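Local coordinates for protein serpin B3 (Homo sapiens, PDB 4ZK3) that belongs to the serpin family of protease inhibitors, probably trapping target proteases through its reactive loop, and makes up the compact, aggregating Pso p27 linked to psoriasis, at residues A[43-46]-A[47-51]; A[51-54]-A[55-59]; A[161-165]-A[166-170]; A[252-255]-A[256-259]; A[334-338]-A[339-343]. All blocks are in the same frame, centred on the assembly; numbering follows the deposited sequence.

Interaction 1 of 5, residues A[43-46]-A[47-51]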
loop_
_atom_site.group_PDB
_atom_site.type_symbol
_atom_site.label_atom_id
_atom_site.label_comp_id
_atom_site.label_asym_id
_atom_site.label_seq_id
_atom_site.Cartn_x
_atom_site.Cartn_y
_atom_site.Cartn_z
ATOM N N LEU A 43 4.350 14.749 11.981
ATOM C CA LEU A 43 3.755 15.985 12.457
ATOM C C LEU A 43 3.866 16.194 13.975
ATOM O O LEU A 43 3.856 17.321 14.446
ATOM C CB LEU A 43 2.279 15.993 12.033
ATOM C CG LEU A 43 1.575 17.207 11.489
ATOM C CD1 LEU A 43 2.484 18.214 10.811
ATOM C CD2 LEU A 43 0.433 16.732 10.566
ATOM N N GLY A 44 3.935 15.147 14.780
ATOM C CA GLY A 44 4.101 15.361 16.209
ATOM C C GLY A 44 5.504 15.068 16.739
ATOM O O GLY A 44 5.738 15.157 17.955
ATOM N N ALA A 45 6.433 14.693 15.848
ATOM C CA ALA A 45 7.794 14.305 16.236
ATOM C C ALA A 45 8.716 15.553 16.269
ATOM O O ALA A 45 8.415 16.566 15.633
ATOM C CB ALA A 45 8.361 13.270 15.257
ATOM N N LYS A 46 9.814 15.466 17.018
ATOM C CA LYS A 46 10.800 16.534 17.035
ATOM C C LYS A 46 12.197 15.996 16.814
ATOM O O LYS A 46 12.469 14.801 16.956
ATOM C CB LYS A 46 10.845 17.251 18.388
ATOM C CG LYS A 46 9.576 17.877 18.890
ATOM C CD LYS A 46 9.190 19.080 18.076
ATOM C CE LYS A 46 7.989 19.752 18.724
ATOM N NZ LYS A 46 7.325 20.653 17.751
ATOM N N ASP A 47 13.090 16.942 16.524
ATOM C CA ASP A 47 14.536 16.708 16.552
ATOM C C ASP A 47 14.854 15.478 15.772
ATOM O O ASP A 47 14.448 15.336 14.605
ATOM C CB ASP A 47 15.075 16.565 17.996
ATOM C CG ASP A 47 14.930 17.848 18.815
ATOM O OD1 ASP A 47 14.668 18.925 18.227
ATOM O OD2 ASP A 47 15.048 17.762 20.060
ATOM N N ASN A 48 15.528 14.557 16.436
ATOM C CA ASN A 48 16.049 13.388 15.767
ATOM C C ASN A 48 14.957 12.380 15.399
ATOM O O ASN A 48 15.074 11.691 14.363
ATOM C CB ASN A 48 17.054 12.712 16.680
ATOM C CG ASN A 48 18.197 12.105 15.917
ATOM O OD1 ASN A 48 18.780 12.761 15.037
ATOM N ND2 ASN A 48 18.534 10.848 16.244
ATOM N N THR A 49 13.925 12.291 16.260
ATOM C CA THR A 49 12.794 11.362 16.072
ATOM C C THR A 49 12.214 11.721 14.674
ATOM O O THR A 49 12.120 10.864 13.791
ATOM C CB THR A 49 11.747 11.428 17.226
ATOM O OG1 THR A 49 12.269 10.845 18.421
ATOM C CG2 THR A 49 10.531 10.597 16.913
ATOM N N ALA A 50 11.961 13.009 14.446
ATOM C CA ALA A 50 11.448 13.477 13.169
ATOM C C ALA A 50 12.404 13.245 12.023
ATOM O O ALA A 50 11.979 12.855 10.905
ATOM C CB ALA A 50 11.026 14.968 13.254
ATOM N N GLN A 51 13.702 13.479 12.261
ATOM C CA GLN A 51 14.639 13.361 11.159
ATOM C C GLN A 51 14.761 11.909 10.650
ATOM O O GLN A 51 14.830 11.669 9.471
ATOM C CB GLN A 51 16.020 13.948 11.526
ATOM C CG GLN A 51 16.863 14.312 10.302
ATOM C CD GLN A 51 16.161 15.336 9.388
ATOM O OE1 GLN A 51 15.453 16.240 9.869
ATOM N NE2 GLN A 51 16.338 15.186 8.064
#
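Ala45 sets its methyl against the first turn of helix 47-57: its CB meets Ala50 CB at 3.7 Å and Thr49 CG2 at 3.8 Å, so the methyl touches two side chains of the helix. The rotamer of Thr49 makes this possible. CG2 is the branch opposite the backbone N and faces Ala45, while OG1 (chi1 -72°) takes the place beside that N and is hydrogen-bonded by the backbone N of Asp313. Asn48 ND2 is hydrogen-bonded to Asp306 OD2. Lys46 bends at chi2 (-70°), which carries its amine away from the helix although its CB stays close to Asp47. The backbone bond that closes the turn runs from Ala50 N to Lys46 O, 3.1 Å long and nearly straight at the hydrogen (170°). Gln51 N follows with a bond of 3.1 Å to Asp47 O. Lys46 also has a backbone bond to Asp313, which ties the loop after helix 31-42 to a second loop. The chemistry is thus split: methyl packing involves the buried residues Ala45, Thr49 and Ala50, while Lys46 and Asp47, which carry the charges, are exposed.

Interaction 2 of 5, residues A[51-54]-A[55-59]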
loop_
_atom_site.group_PDB
_atom_site.type_symbol
_atom_site.label_atom_id
_atom_site.label_comp_id
_atom_site.label_asym_id
_atom_site.label_seq_id
_atom_site.Cartn_x
_atom_site.Cartn_y
_atom_site.Cartn_z
ATOM N N GLN A 51 13.702 13.479 12.261
ATOM C CA GLN A 51 14.639 13.361 11.159
ATOM C C GLN A 51 14.761 11.909 10.650
ATOM O O GLN A 51 14.830 11.669 9.471
ATOM C CB GLN A 51 16.020 13.948 11.526
ATOM C CG GLN A 51 16.863 14.312 10.302
ATOM C CD GLN A 51 16.161 15.336 9.388
ATOM O OE1 GLN A 51 15.453 16.240 9.869
ATOM N NE2 GLN A 51 16.338 15.186 8.064
ATOM N N GLN A 52 14.740 10.934 11.531
ATOM C CA GLN A 52 14.730 9.527 11.113
ATOM C C GLN A 52 13.447 9.147 10.280
ATOM O O GLN A 52 13.487 8.340 9.342
ATOM C CB GLN A 52 14.798 8.667 12.378
ATOM C CG GLN A 52 16.187 8.699 13.002
ATOM C CD GLN A 52 16.297 7.976 14.318
ATOM O OE1 GLN A 52 15.340 7.388 14.838
ATOM N NE2 GLN A 52 17.495 8.025 14.889
ATOM N N ILE A 53 12.319 9.740 10.632
ATOM C CA ILE A 53 11.059 9.409 9.943
ATOM C C ILE A 53 11.130 9.975 8.565
ATOM O O ILE A 53 10.861 9.265 7.596
ATOM C CB ILE A 53 9.805 9.940 10.693
ATOM C CG1 ILE A 53 9.630 9.140 11.954
ATOM C CG2 ILE A 53 8.513 9.825 9.846
ATOM C CD1 ILE A 53 8.719 9.803 12.936
ATOM N N LYS A 54 11.530 11.242 8.480
ATOM C CA LYS A 54 11.642 11.900 7.194
ATOM C C LYS A 54 12.543 11.121 6.271
ATOM O O LYS A 54 12.228 10.981 5.079
ATOM C CB LYS A 54 12.129 13.348 7.310
ATOM C CG LYS A 54 11.009 14.361 7.436
ATOM C CD LYS A 54 11.466 15.815 7.345
ATOM C CE LYS A 54 12.255 16.171 8.593
ATOM N NZ LYS A 54 11.728 17.364 9.332
ATOM N N LYS A 55 13.658 10.612 6.801
ATOM C CA LYS A 55 14.600 9.893 5.955
ATOM C C LYS A 55 14.022 8.553 5.441
ATOM O O LYS A 55 14.185 8.193 4.308
ATOM C CB LYS A 55 15.889 9.603 6.723
ATOM C CG LYS A 55 16.786 8.686 5.912
ATOM C CD LYS A 55 18.211 8.595 6.426
ATOM C CE LYS A 55 19.132 8.219 5.264
ATOM N NZ LYS A 55 20.029 7.108 5.670
ATOM N N VAL A 56 13.378 7.803 6.323
ATOM C CA VAL A 56 12.719 6.556 5.956
ATOM C C VAL A 56 11.655 6.786 4.903
ATOM O O VAL A 56 11.578 6.018 3.957
ATOM C CB VAL A 56 12.164 5.906 7.212
ATOM C CG1 VAL A 56 11.085 4.856 6.923
ATOM C CG2 VAL A 56 13.326 5.304 8.010
ATOM N N LEU A 57 10.848 7.848 5.040
ATOM C CA LEU A 57 9.784 8.167 4.060
ATOM C C LEU A 57 10.303 8.807 2.748
ATOM O O LEU A 57 9.561 8.919 1.735
ATOM C CB LEU A 57 8.773 9.082 4.699
ATOM C CG LEU A 57 7.999 8.432 5.856
ATOM C CD1 LEU A 57 7.129 9.479 6.512
ATOM C CD2 LEU A 57 7.145 7.300 5.373
ATOM N N HIS A 58 11.588 9.191 2.775
ATOM C CA HIS A 58 12.255 9.942 1.692
ATOM C C HIS A 58 11.662 11.379 1.584
ATOM O O HIS A 58 11.847 12.056 0.595
ATOM C CB HIS A 58 12.285 9.191 0.335
ATOM C CG HIS A 58 13.092 7.902 0.330
ATOM N ND1 HIS A 58 14.284 7.777 -0.346
ATOM C CD2 HIS A 58 12.860 6.685 0.873
ATOM C CE1 HIS A 58 14.768 6.553 -0.201
ATOM N NE2 HIS A 58 13.918 5.860 0.532
ATOM N N PHE A 59 11.017 11.849 2.658
ATOM C CA PHE A 59 10.417 13.186 2.717
ATOM C C PHE A 59 11.526 14.223 2.812
ATOM O O PHE A 59 11.288 15.395 2.551
ATOM C CB PHE A 59 9.493 13.342 3.934
ATOM C CG PHE A 59 8.042 12.846 3.731
ATOM C CD1 PHE A 59 7.687 12.004 2.675
ATOM C CD2 PHE A 59 7.051 13.211 4.655
ATOM C CE1 PHE A 59 6.382 11.558 2.540
ATOM C CE2 PHE A 59 5.760 12.791 4.522
ATOM C CZ PHE A 59 5.420 11.963 3.453
#
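Lys54 and Phe59 meet where helix 47-57 ends. The main-chain hydrogen bonds come in two kinds. Regular helical ones run from Lys55 N to Gln51 O (3.1 Å), from Val56 N to Gln52 O (3.1 Å) and from Leu57 N to Ile53 O (2.9 Å). The helix then closes in a Schellman motif: Phe59 N reaches back to Lys54 O at 2.8 Å, in the carbonyl plane, and a weak bond joins His58 N to Lys55 O. His58 is the C-prime residue, with a positive phi of 67°. Among the apolar contacts, Ile53 CG2, the branch opposite its backbone N (CG1 chi1 -70°), lies alongside Leu57 CD1 at 3.6 Å, both side chains pointing the same way. Lys54 and Phe59 instead cross at about a right angle, CG to CB 3.9 Å, and Leu57 CB sits over the rim of one face of the Phe59 ring. Polar ends lead elsewhere: Gln52 OE1 accepts from the backbone N of Val305 and Asp306, and the His58 ring bonds Asp14 and Gln61. Buried hydrocarbon therefore lines the side facing helices 4-19 and 31-42, while the Schellman bonds, one of them weak, take up Lys54 O and Lys55 O, and His58 is fixed through both ring nitrogens.

Interaction 3 of 5, residues A[161-165]-A[166-170]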
loop_
_atom_site.group_PDB
_atom_site.type_symbol
_atom_site.label_atom_id
_atom_site.label_comp_id
_atom_site.label_asym_id
_atom_site.label_seq_id
_atom_site.Cartn_x
_atom_site.Cartn_y
_atom_site.Cartn_z
ATOM N N ASN A 161 -9.807 -7.380 11.607
ATOM C CA ASN A 161 -8.878 -7.684 12.687
ATOM C C ASN A 161 -7.482 -7.016 12.463
ATOM O O ASN A 161 -6.419 -7.593 12.717
ATOM C CB ASN A 161 -8.816 -9.201 12.958
ATOM C CG ASN A 161 -8.210 -9.538 14.330
ATOM O OD1 ASN A 161 -7.190 -10.209 14.436
ATOM N ND2 ASN A 161 -8.862 -9.092 15.385
ATOM N N LEU A 162 -7.489 -5.779 11.995
ATOM C CA LEU A 162 -6.235 -5.109 11.656
ATOM C C LEU A 162 -5.220 -5.218 12.788
ATOM O O LEU A 162 -4.080 -5.520 12.543
ATOM C CB LEU A 162 -6.503 -3.623 11.313
ATOM C CG LEU A 162 -5.202 -2.801 11.108
ATOM C CD1 LEU A 162 -4.367 -3.299 9.913
ATOM C CD2 LEU A 162 -5.564 -1.327 11.010
ATOM N N ILE A 163 -5.692 -4.976 14.022
ATOM C CA ILE A 163 -4.859 -4.960 15.203
ATOM C C ILE A 163 -5.187 -6.238 16.042
ATOM O O ILE A 163 -6.241 -6.301 16.675
ATOM C CB ILE A 163 -5.086 -3.727 16.070
ATOM C CG1 ILE A 163 -4.879 -2.391 15.291
ATOM C CG2 ILE A 163 -4.102 -3.752 17.229
ATOM C CD1 ILE A 163 -5.387 -1.213 16.081
ATOM N N PRO A 164 -4.306 -7.246 15.993
ATOM C CA PRO A 164 -4.548 -8.460 16.761
ATOM C C PRO A 164 -4.309 -8.252 18.266
ATOM O O PRO A 164 -3.788 -7.209 18.686
ATOM C CB PRO A 164 -3.549 -9.465 16.158
ATOM C CG PRO A 164 -3.275 -8.947 14.773
ATOM C CD PRO A 164 -3.197 -7.456 15.038
ATOM N N GLU A 165 -4.714 -9.233 19.067
ATOM C CA GLU A 165 -4.614 -9.121 20.520
ATOM C C GLU A 165 -3.151 -9.041 20.767
ATOM O O GLU A 165 -2.365 -9.535 19.972
ATOM C CB GLU A 165 -5.151 -10.384 21.184
ATOM C CG GLU A 165 -6.536 -10.780 20.703
ATOM C CD GLU A 165 -6.990 -12.065 21.331
ATOM O OE1 GLU A 165 -7.174 -13.054 20.571
ATOM O OE2 GLU A 165 -7.121 -12.052 22.592
ATOM N N GLY A 166 -2.760 -8.422 21.856
ATOM C CA GLY A 166 -1.364 -8.289 22.156
ATOM C C GLY A 166 -0.894 -6.884 21.906
ATOM O O GLY A 166 0.059 -6.443 22.504
ATOM N N ASN A 167 -1.571 -6.133 21.052
ATOM C CA ASN A 167 -0.980 -4.825 20.642
ATOM C C ASN A 167 -1.545 -3.621 21.382
ATOM O O ASN A 167 -0.902 -2.597 21.393
ATOM C CB ASN A 167 -1.108 -4.644 19.111
ATOM C CG ASN A 167 -0.319 -5.692 18.329
ATOM O OD1 ASN A 167 -0.887 -6.674 17.853
ATOM N ND2 ASN A 167 0.966 -5.490 18.175
ATOM N N ILE A 168 -2.770 -3.723 21.905
ATOM C CA ILE A 168 -3.440 -2.686 22.686
ATOM C C ILE A 168 -3.546 -3.151 24.172
ATOM O O ILE A 168 -3.880 -4.300 24.436
ATOM C CB ILE A 168 -4.879 -2.395 22.190
ATOM C CG1 ILE A 168 -4.918 -1.932 20.734
ATOM C CG2 ILE A 168 -5.529 -1.355 23.059
ATOM C CD1 ILE A 168 -3.803 -0.965 20.442
ATOM N N GLY A 169 -3.303 -2.226 25.099
ATOM C CA GLY A 169 -3.275 -2.477 26.551
ATOM C C GLY A 169 -3.903 -1.315 27.306
ATOM O O GLY A 169 -4.296 -0.299 26.692
ATOM N N SER A 170 -4.038 -1.424 28.629
ATOM C CA SER A 170 -4.727 -0.341 29.391
ATOM C C SER A 170 -3.820 0.869 29.514
ATOM O O SER A 170 -4.260 1.971 29.858
ATOM C CB SER A 170 -5.139 -0.816 30.777
ATOM O OG SER A 170 -3.971 -1.312 31.373
#
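Pro164 O is the polar atom on which this bend closes: Asn167 N donates to it over 3.4 Å with an angle of 147° at the hydrogen, a weak bond. The side chain of Asn167 starts close to the same carbonyl, its CB 3.7 Å from Pro164 O, and crosses the proline ring obliquely. CG of Asn167 stands beside its own backbone N (chi1 -63°), which places it 3.8 Å from Pro164 O.

The four residues from Pro164 to Asn167 form a type II beta turn. Gly166 takes its third position with a phi of 106°, a region suited to a residue without a CB, since there the preceding carbonyl O presses on the space a side chain would fill. The turn belongs to the long connection that in serpins leads from helix F, here 140-153, across the face of beta-sheet A to strand 174-185.

On the Ile163 side of the turn the contact is apolar. Ile163 sends CG2, its branch opposite the backbone N (CG1 chi1 -56°), against Asn167 CB at 3.6 Å. The same methyl reaches Ile168 CG1 at 4.0 Å, the two isoleucines crossing at about a right angle. Ile163 is buried on Leu329, Ala348 and Val175, and Ile168 adds contacts to Val175 and Val350. The main chain of Ile163 is gripped from the helix, its N by Asn148 OD1 and its O by Arg144 NH1, whereas the exposed Glu165, at the second position of the turn, runs extended beyond CG.

Interaction 4 of 5, residues A[252-255]-A[256-259]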
loop_
_atom_site.group_PDB
_atom_site.type_symbol
_atom_site.label_atom_id
_atom_site.label_comp_id
_atom_site.label_asym_id
_atom_site.label_seq_id
_atom_site.Cartn_x
_atom_site.Cartn_y
_atom_site.Cartn_z
ATOM N N ASP A 252 11.482 -18.551 -14.223
ATOM C CA ASP A 252 12.291 -18.376 -13.041
ATOM C C ASP A 252 13.016 -17.063 -13.033
ATOM O O ASP A 252 13.865 -16.830 -12.177
ATOM C CB ASP A 252 13.324 -19.531 -12.964
ATOM C CG ASP A 252 14.380 -19.465 -14.085
ATOM O OD1 ASP A 252 14.038 -19.162 -15.254
ATOM O OD2 ASP A 252 15.565 -19.709 -13.778
ATOM N N GLY A 253 12.708 -16.174 -13.966
ATOM C CA GLY A 253 13.447 -14.899 -14.052
ATOM C C GLY A 253 13.080 -13.810 -13.019
ATOM O O GLY A 253 13.660 -12.734 -13.060
ATOM N N LEU A 254 12.134 -14.072 -12.103
ATOM C CA LEU A 254 11.627 -13.010 -11.197
ATOM C C LEU A 254 12.720 -12.441 -10.292
ATOM O O LEU A 254 12.820 -11.223 -10.139
ATOM C CB LEU A 254 10.405 -13.476 -10.369
ATOM C CG LEU A 254 9.768 -12.360 -9.506
ATOM C CD1 LEU A 254 9.251 -11.271 -10.413
ATOM C CD2 LEU A 254 8.606 -12.822 -8.649
ATOM N N GLN A 255 13.576 -13.311 -9.751
ATOM C CA GLN A 255 14.614 -12.875 -8.806
ATOM C C GLN A 255 15.505 -11.791 -9.391
ATOM O O GLN A 255 15.839 -10.839 -8.690
ATOM C CB GLN A 255 15.453 -14.055 -8.279
ATOM C CG GLN A 255 15.653 -14.041 -6.765
ATOM C CD GLN A 255 17.030 -14.543 -6.346
ATOM O OE1 GLN A 255 17.146 -15.558 -5.677
ATOM N NE2 GLN A 255 18.078 -13.822 -6.736
ATOM N N LYS A 256 15.838 -11.874 -10.669
ATOM C CA LYS A 256 16.649 -10.816 -11.274
ATOM C C LYS A 256 15.862 -9.512 -11.378
ATOM O O LYS A 256 16.379 -8.438 -11.023
ATOM C CB LYS A 256 17.138 -11.174 -12.685
ATOM C CG LYS A 256 18.181 -10.179 -13.240
ATOM C CD LYS A 256 18.245 -10.175 -14.763
ATOM C CE LYS A 256 19.300 -9.208 -15.289
ATOM N NZ LYS A 256 19.659 -9.423 -16.728
ATOM N N LEU A 257 14.628 -9.606 -11.888
ATOM C CA LEU A 257 13.777 -8.433 -12.042
ATOM C C LEU A 257 13.657 -7.722 -10.712
ATOM O O LEU A 257 13.758 -6.497 -10.657
ATOM C CB LEU A 257 12.412 -8.842 -12.562
ATOM C CG LEU A 257 11.386 -7.765 -12.905
ATOM C CD1 LEU A 257 11.922 -6.843 -13.987
ATOM C CD2 LEU A 257 10.077 -8.426 -13.351
ATOM N N GLU A 258 13.501 -8.481 -9.631
ATOM C CA GLU A 258 13.402 -7.859 -8.311
ATOM C C GLU A 258 14.679 -7.099 -7.913
ATOM O O GLU A 258 14.596 -6.099 -7.220
ATOM C CB GLU A 258 13.009 -8.865 -7.236
ATOM C CG GLU A 258 11.595 -9.427 -7.400
ATOM C CD GLU A 258 11.327 -10.593 -6.461
ATOM O OE1 GLU A 258 12.137 -11.554 -6.452
ATOM O OE2 GLU A 258 10.322 -10.574 -5.742
ATOM N N GLU A 259 15.840 -7.584 -8.341
ATOM C CA GLU A 259 17.114 -6.939 -8.015
ATOM C C GLU A 259 17.282 -5.646 -8.785
ATOM O O GLU A 259 17.765 -4.652 -8.267
ATOM C CB GLU A 259 18.280 -7.898 -8.307
ATOM C CG GLU A 259 18.383 -9.062 -7.312
ATOM C CD GLU A 259 19.230 -10.239 -7.832
ATOM O OE1 GLU A 259 19.754 -10.186 -8.982
ATOM O OE2 GLU A 259 19.361 -11.238 -7.086
HETATM O O HOH W 1 16.246 -14.514 -11.786
#
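Leu254 and Glu258, one helical turn apart, make the close-packed side of this contact. The carboxylate carbon of Glu258, CD, lies 3.9 Å from Leu254 CG, the two side chains crossing at a slant, and Leu257 CD2 comes within 4.2 Å of Leu254 CD1. Both leucines carry CG opposite the backbone N (chi1 -175° in each); they too cross at a slant, and both pack on Pro248 and Leu370 of the neighbouring strands. Backbone geometry is firm here: Glu258 N donates to Leu254 O over 2.9 Å. The acid is buried, yet its OE2 forms a salt bridge with Arg386, and a long, weak ion pair links OE1 to Arg20.

The other side of helix 254-260 is looser. Gln255 NE2 reaches Glu259 OE2 at 2.9 Å, but the angle of only 120° at the hydrogen makes this bond weak, and the amide and carboxylate planes stand 60° apart, so neither group is locked flat against the other. The backbones of the same pair are joined by Glu259 N to Gln255 O at 3.3 Å. At the start of the helix Gly253 O receives two weak bonds, from Lys256 N and from Leu257 N at 3.5 Å. A water there accepts from Lys256 N at 2.9 Å and donates weakly to Asp252 O, bridging the first turn to the residue before Gly253. Lys256 NZ turns to Gln228 and to the backbone of Asp226. Leucine packing and the outside ion partners of the buried Glu258 thus secure one flank, whereas the exposed Gln255 and Glu259 add only a weak side-chain bond to the helical one between their backbones.

Interaction 5 of 5, residues A[334-338]-A[339-343]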
loop_
_atom_site.group_PDB
_atom_site.type_symbol
_atom_site.label_atom_id
_atom_site.label_comp_id
_atom_site.label_asym_id
_atom_site.label_seq_id
_atom_site.Cartn_x
_atom_site.Cartn_y
_atom_site.Cartn_z
ATOM N N VAL A 334 -6.235 -7.861 -2.036
ATOM C CA VAL A 334 -6.624 -7.556 -3.401
ATOM C C VAL A 334 -7.312 -8.783 -3.977
ATOM O O VAL A 334 -6.904 -9.928 -3.694
ATOM C CB VAL A 334 -5.378 -7.155 -4.291
ATOM C CG1 VAL A 334 -4.322 -8.239 -4.310
ATOM C CG2 VAL A 334 -5.770 -6.692 -5.682
ATOM N N GLU A 335 -8.318 -8.532 -4.798
ATOM C CA GLU A 335 -8.900 -9.590 -5.615
ATOM C C GLU A 335 -9.094 -9.085 -7.014
ATOM O O GLU A 335 -9.646 -8.018 -7.233
ATOM C CB GLU A 335 -10.266 -10.063 -5.064
ATOM C CG GLU A 335 -10.857 -11.192 -5.916
ATOM C CD GLU A 335 -12.053 -11.887 -5.327
ATOM O OE1 GLU A 335 -12.736 -11.308 -4.472
ATOM O OE2 GLU A 335 -12.299 -13.026 -5.763
ATOM N N VAL A 336 -8.708 -9.904 -7.967
ATOM C CA VAL A 336 -8.886 -9.636 -9.390
ATOM C C VAL A 336 -9.885 -10.645 -9.997
ATOM O O VAL A 336 -9.794 -11.835 -9.751
ATOM C CB VAL A 336 -7.461 -9.723 -10.026
ATOM C CG1 VAL A 336 -7.474 -9.883 -11.536
ATOM C CG2 VAL A 336 -6.681 -8.472 -9.619
ATOM N N THR A 337 -10.866 -10.128 -10.740
ATOM C CA THR A 337 -11.899 -10.899 -11.391
ATOM C C THR A 337 -11.990 -10.408 -12.824
ATOM O O THR A 337 -11.268 -9.484 -13.231
ATOM C CB THR A 337 -13.302 -10.706 -10.750
ATOM O OG1 THR A 337 -13.807 -9.398 -11.089
ATOM C CG2 THR A 337 -13.240 -10.885 -9.234
ATOM N N GLU A 338 -12.895 -11.035 -13.585
ATOM C CA GLU A 338 -13.250 -10.595 -14.946
ATOM C C GLU A 338 -13.865 -9.188 -15.023
ATOM O O GLU A 338 -13.746 -8.516 -16.068
ATOM C CB GLU A 338 -14.228 -11.629 -15.585
ATOM C CG GLU A 338 -13.608 -12.998 -15.829
ATOM C CD GLU A 338 -13.693 -13.978 -14.661
ATOM O OE1 GLU A 338 -13.991 -13.574 -13.514
ATOM O OE2 GLU A 338 -13.436 -15.198 -14.851
ATOM N N GLU A 339 -14.539 -8.742 -13.956
ATOM C CA GLU A 339 -15.163 -7.395 -13.950
ATOM C C GLU A 339 -14.194 -6.246 -13.654
ATOM O O GLU A 339 -14.341 -5.149 -14.225
ATOM C CB GLU A 339 -16.355 -7.301 -12.960
ATOM C CG GLU A 339 -17.678 -7.897 -13.539
ATOM C CD GLU A 339 -17.622 -9.430 -13.707
ATOM O OE1 GLU A 339 -17.001 -10.103 -12.828
ATOM O OE2 GLU A 339 -18.168 -9.961 -14.707
ATOM N N GLY A 340 -13.245 -6.534 -12.769
ATOM C CA GLY A 340 -12.209 -5.607 -12.346
ATOM C C GLY A 340 -11.441 -6.017 -11.117
ATOM O O GLY A 340 -10.998 -7.180 -10.950
ATOM N N ALA A 341 -11.160 -5.053 -10.254
ATOM C CA ALA A 341 -10.372 -5.391 -9.077
ATOM C C ALA A 341 -10.869 -4.621 -7.884
ATOM O O ALA A 341 -11.520 -3.611 -8.033
ATOM C CB ALA A 341 -8.892 -5.139 -9.353
ATOM N N GLU A 342 -10.582 -5.138 -6.710
ATOM C CA GLU A 342 -10.944 -4.534 -5.463
ATOM C C GLU A 342 -9.746 -4.649 -4.606
ATOM O O GLU A 342 -9.168 -5.762 -4.484
ATOM C CB GLU A 342 -12.114 -5.308 -4.807
ATOM C CG GLU A 342 -12.571 -4.760 -3.457
ATOM C CD GLU A 342 -13.808 -5.524 -2.904
ATOM O OE1 GLU A 342 -14.038 -6.707 -3.301
ATOM O OE2 GLU A 342 -14.515 -4.946 -2.041
ATOM N N ALA A 343 -9.322 -3.516 -4.026
ATOM C CA ALA A 343 -8.134 -3.519 -3.232
ATOM C C ALA A 343 -8.333 -2.668 -1.995
ATOM O O ALA A 343 -8.951 -1.591 -2.123
ATOM C CB ALA A 343 -6.936 -3.023 -4.036
HETATM O O HOH W 2 -13.678 -8.602 -5.089
#
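Glu335 and Glu342 form a hydrogen-bonded antiparallel pair, Glu335 N to Glu342 O at 2.9 Å and Glu342 N to Glu335 O at 3.1 Å. Thr337 N continues the ladder to Gly340 O over 3.0 Å, almost straight (176°). On the face away from the Glu335 and Glu342 side chains, Val336 CG2 touches Ala341 CB at 4.0 Å, and Val334 CG2 lies near Ala343 CB. Thr337 tightens the turn: its chi1 of 73° sets OG1 between the backbone N and the carbonyl carbon, where it accepts from Glu339 N at 3.0 Å, an ST turn, and more weakly from Gly340 N. One water donates to both Glu335 OE1 (2.9 Å) and Glu342 OE1 (2.6 Å), a bridge that would ease the closeness of two like charges.

Further out, Glu342 OE2 bonds Tyr181 OH, while Glu338 is held by Thr195 and a salt bridge to Arg286. The backbones of Val334 and Val336 pair with strand 276-294, and Ala341 bonds Gly184. The short strand axes run at 172°, antiparallel. Strand 340-351 thus lies between strands 174-185 and 325-336, the placing expected of a serpin reactive-loop hinge inserted into beta-sheet A, as in the relaxed, cleaved form.

How the interactions relate
Interactions 1 and 2 follow each other on helix 47-57: they share Gln51, their centres lie 10 Å apart, and Ala45 CB packs against Ile53 CD1 at 4.2 Å. Together they describe the start and the end of one helix. Next along the chain comes interaction 3, then 4, then 5, none touching another. Interaction 3 packs on strands 325-336 and 340-351, whose hairpin turn is interaction 5, with centres about 29 Å apart, so they involve the same two strands at distant places. Helix 254-260 of interaction 4 is centred about 25 Å from interaction 5. Interactions 1 and 5, with centres about 39 Å apart, occupy opposite sides of the chain's centre, so the set samples much of the serpin fold.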